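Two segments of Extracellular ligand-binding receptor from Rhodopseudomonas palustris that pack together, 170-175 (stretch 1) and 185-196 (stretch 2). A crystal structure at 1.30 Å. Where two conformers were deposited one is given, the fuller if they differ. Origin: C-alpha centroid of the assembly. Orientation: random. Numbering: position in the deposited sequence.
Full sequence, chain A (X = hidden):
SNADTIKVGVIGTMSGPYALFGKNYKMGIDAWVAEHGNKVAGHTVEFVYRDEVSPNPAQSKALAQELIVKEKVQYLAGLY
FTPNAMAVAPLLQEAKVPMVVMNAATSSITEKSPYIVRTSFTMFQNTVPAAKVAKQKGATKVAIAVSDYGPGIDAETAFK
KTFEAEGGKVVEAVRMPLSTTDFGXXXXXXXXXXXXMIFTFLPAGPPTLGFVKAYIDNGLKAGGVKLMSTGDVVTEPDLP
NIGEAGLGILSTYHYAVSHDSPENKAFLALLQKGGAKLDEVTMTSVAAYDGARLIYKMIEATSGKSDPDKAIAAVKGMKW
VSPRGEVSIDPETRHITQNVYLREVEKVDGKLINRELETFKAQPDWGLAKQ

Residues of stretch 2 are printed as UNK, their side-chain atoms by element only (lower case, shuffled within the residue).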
# COMPACT_ATOMS: atom_id res chain seq x y z
N VAL A 170 16.77 15.60 12.10
CA VAL A 170 15.31 15.71 12.16
C VAL A 170 15.02 16.80 13.18
O VAL A 170 15.32 16.61 14.38
CB VAL A 170 14.66 14.39 12.50
CG1 VAL A 170 13.15 14.57 12.72
CG2 VAL A 170 14.89 13.38 11.37
N VAL A 171 14.45 17.92 12.72
CA VAL A 171 14.29 19.08 13.58
C VAL A 171 12.91 19.18 14.17
O VAL A 171 12.69 19.96 15.07
CB VAL A 171 14.68 20.40 12.88
CG1 VAL A 171 16.18 20.38 12.59
CG2 VAL A 171 13.81 20.65 11.66
N GLU A 172 11.98 18.39 13.66
CA GLU A 172 10.59 18.42 14.13
C GLU A 172 9.96 17.08 13.76
O GLU A 172 10.26 16.53 12.69
CB GLU A 172 9.82 19.54 13.43
CG GLU A 172 8.47 19.78 14.11
CD GLU A 172 7.66 20.84 13.42
OE1 GLU A 172 7.98 21.15 12.25
OE2 GLU A 172 6.69 21.33 14.06
N ALA A 173 9.13 16.53 14.64
CA ALA A 173 8.41 15.31 14.32
C ALA A 173 7.02 15.47 14.90
O ALA A 173 6.88 15.57 16.14
CB ALA A 173 9.11 14.08 14.91
N VAL A 174 6.01 15.47 14.03
CA VAL A 174 4.63 15.72 14.42
C VAL A 174 3.81 14.47 14.12
O VAL A 174 3.85 13.97 12.99
CB VAL A 174 4.07 16.93 13.65
CG1 VAL A 174 2.62 17.18 14.01
CG2 VAL A 174 4.92 18.17 13.93
N ARG A 175 3.10 13.94 15.12
CA ARG A 175 2.15 12.86 14.89
C ARG A 175 0.76 13.47 14.86
O ARG A 175 0.28 13.99 15.89
CB ARG A 175 2.28 11.81 15.99
CG ARG A 175 3.62 11.07 15.95
CD ARG A 175 3.69 10.04 17.07
NE ARG A 175 4.95 9.28 17.04
CZ ARG A 175 5.23 8.28 17.86
NH1 ARG A 175 4.37 7.90 18.81
NH2 ARG A 175 6.40 7.68 17.74
N UNK A 185 -2.27 24.90 10.78
CA UNK A 185 -1.39 25.05 11.94
C UNK A 185 -0.13 24.20 11.85
O UNK A 185 0.96 24.65 12.25
c UNK A 185 -2.30 24.66 13.10
c UNK A 185 -3.68 24.69 11.19
c UNK A 185 -3.66 25.08 12.64
N UNK A 186 -0.24 22.98 11.31
CA UNK A 186 0.95 22.14 11.11
C UNK A 186 1.92 22.80 10.15
O UNK A 186 3.14 22.80 10.39
c UNK A 186 1.83 19.88 10.45
c UNK A 186 0.59 20.74 10.60
c UNK A 186 -0.33 20.08 11.62
c UNK A 186 0.18 20.26 13.03
N UNK A 187 1.41 23.38 9.06
CA UNK A 187 2.30 24.07 8.12
C UNK A 187 3.03 25.22 8.76
O UNK A 187 4.20 25.42 8.46
se UNK A 187 2.19 21.95 5.58
c UNK A 187 0.86 20.64 5.34
c UNK A 187 0.92 23.36 6.05
c UNK A 187 1.56 24.47 6.83
N UNK A 188 2.35 25.96 9.63
CA UNK A 188 2.99 27.07 10.32
C UNK A 188 4.09 26.55 11.24
O UNK A 188 5.15 27.17 11.34
n UNK A 188 4.39 30.51 11.02
c UNK A 188 3.16 30.07 10.79
o UNK A 188 2.50 30.42 9.78
c UNK A 188 2.58 29.11 11.81
c UNK A 188 1.97 27.88 11.14
N UNK A 189 3.85 25.43 11.91
CA UNK A 189 4.84 24.84 12.80
C UNK A 189 6.07 24.40 11.97
O UNK A 189 7.22 24.64 12.36
n UNK A 189 1.71 20.35 16.14
c UNK A 189 4.24 23.65 13.55
c UNK A 189 3.31 24.08 14.69
c UNK A 189 2.97 20.75 16.33
n UNK A 189 3.83 19.94 16.92
n UNK A 189 3.38 21.95 15.92
c UNK A 189 2.52 22.93 15.26
N UNK A 190 5.82 23.80 10.80
CA UNK A 190 6.91 23.41 9.91
C UNK A 190 7.71 24.63 9.43
O UNK A 190 8.96 24.59 9.45
c UNK A 190 5.12 20.34 8.35
c UNK A 190 7.51 22.35 7.73
c UNK A 190 6.39 22.55 8.76
c UNK A 190 5.90 21.21 9.33
N UNK A 191 7.01 25.70 9.00
CA UNK A 191 7.72 26.94 8.63
C UNK A 191 8.66 27.35 9.76
O UNK A 191 9.85 27.59 9.54
c UNK A 191 4.04 29.17 5.87
n UNK A 191 3.28 30.45 5.63
c UNK A 191 5.97 28.03 7.08
c UNK A 191 5.15 29.31 6.91
c UNK A 191 6.76 28.10 8.38
N UNK A 192 8.11 27.38 10.97
CA UNK A 192 8.84 27.87 12.15
C UNK A 192 10.06 27.04 12.49
O UNK A 192 10.99 27.53 13.11
n UNK A 192 5.87 28.87 14.23
c UNK A 192 6.86 28.96 13.32
c UNK A 192 7.94 27.90 13.40
o UNK A 192 6.89 29.85 12.47
N UNK A 193 10.06 25.78 12.06
CA UNK A 193 11.14 24.83 12.39
C UNK A 193 12.41 25.12 11.62
O UNK A 193 13.48 24.68 12.02
o UNK A 193 10.77 23.12 10.69
c UNK A 193 10.69 23.39 12.09
N UNK A 194 12.29 25.83 10.49
CA UNK A 194 13.42 26.09 9.61
C UNK A 194 13.84 24.90 8.76
O UNK A 194 14.86 24.96 8.06
N UNK A 195 13.08 23.79 8.80
CA UNK A 195 13.37 22.62 7.98
C UNK A 195 13.42 23.00 6.51
O UNK A 195 12.64 23.86 6.03
c UNK A 195 12.28 21.55 8.21
N UNK A 196 14.32 22.36 5.78
CA UNK A 196 14.40 22.56 4.32
C UNK A 196 13.61 21.51 3.53
O UNK A 196 13.43 21.68 2.34
c UNK A 196 16.67 21.47 4.35
o UNK A 196 17.41 21.60 5.38
o UNK A 196 16.63 20.41 3.71
c UNK A 196 15.86 22.63 3.86

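Position 185 carries three side-chain carbons that close a ring onto its own backbone N, a topology unique to proline: Pro185. Its side chain is out of reach of stretch 1. Position 186 has four carbons, forked at the first, with one arm two carbons long, which is isoleucine. The CA-to-CB bond of Ile186 points sideways, yet the end of the side chain comes nearer, and CD1 lies 4.0 Å from Val174 CG1.

At 187 an unbranched chain of two carbons, a selenium and a terminal carbon identifies methionine in its selenomethionine form; Met187 is buried but out of reach of the strand. Position 188 shows three carbons, the third bearing one oxygen and one nitrogen. That terminal amide, one carbon longer than asparagine's, makes it Gln188, which also makes no contact with stretch 1.

Position 189 has three carbons, a nitrogen, and a carbon carrying two more nitrogens, a guanidinium that can only be arginine. Arg189 points toward the strand: its CB is 3.4 Å from Glu172 OE2, and its NH2 is 3.6 Å from Val174 CG2, which lies over one face of the guanidinium. Position 190 repeats the forked four-carbon pattern with a two-carbon arm, hence Ile190; its CG1 sits 3.6 Å from Glu172 OE1.

Four carbons in a row ending in nitrogen mark 191 as lysine, and Lys191 points away from stretch 1. Position 192 has two carbons, the second with one oxygen and one nitrogen, so it is Asn192; its OD1 accepts a hydrogen bond from Gln188 NE2 (3.0 Å), one helical turn earlier.

Position 193 holds one carbon and one oxygen, the signature of serine. Ser193 CB approaches Glu172 OE1 at 3.5 Å, while OG donates to the Ile190 backbone O (2.6 Å). Position 194 has no side-chain atoms and is Gly194; its phi of 76° favours glycine and marks the departure from helical geometry. A single carbon at 195 gives alanine: Ala195 CB meets Val171 CG2 at 3.9 Å, and its backbone N donates to Ser193 OG at 3.1 Å. Position 196 ends the stretch with two carbons; the second carries two oxygens, so the carboxylate is attached directly to CB, which gives Asp196, beyond reach of the strand.

The strand and helix run nearly antiparallel, at 167°, with axes 8.8 Å apart at closest approach. Val171, Glu172 and Val174 all point toward the helix, whereas Ala173 points away. No hydrogen bond crosses the interface. A long salt bridge joins Glu172 OE2 to Arg189 NE at 3.8 Å, but the oxygen lies well out of the guanidinium plane, so the attraction is between charges without a directed N-H. Apolar contacts lie near both ends: Val174 with Ile186, and Val171 with Ala195. Between them the extended Glu172 side chain, with chi1 and chi2 both t, reaches the helix surface. The 328 Å² buried in total therefore reflects packing supplemented by one loose ionic pair.

Stretch 2 185-196: PIMQRIKNSGAD
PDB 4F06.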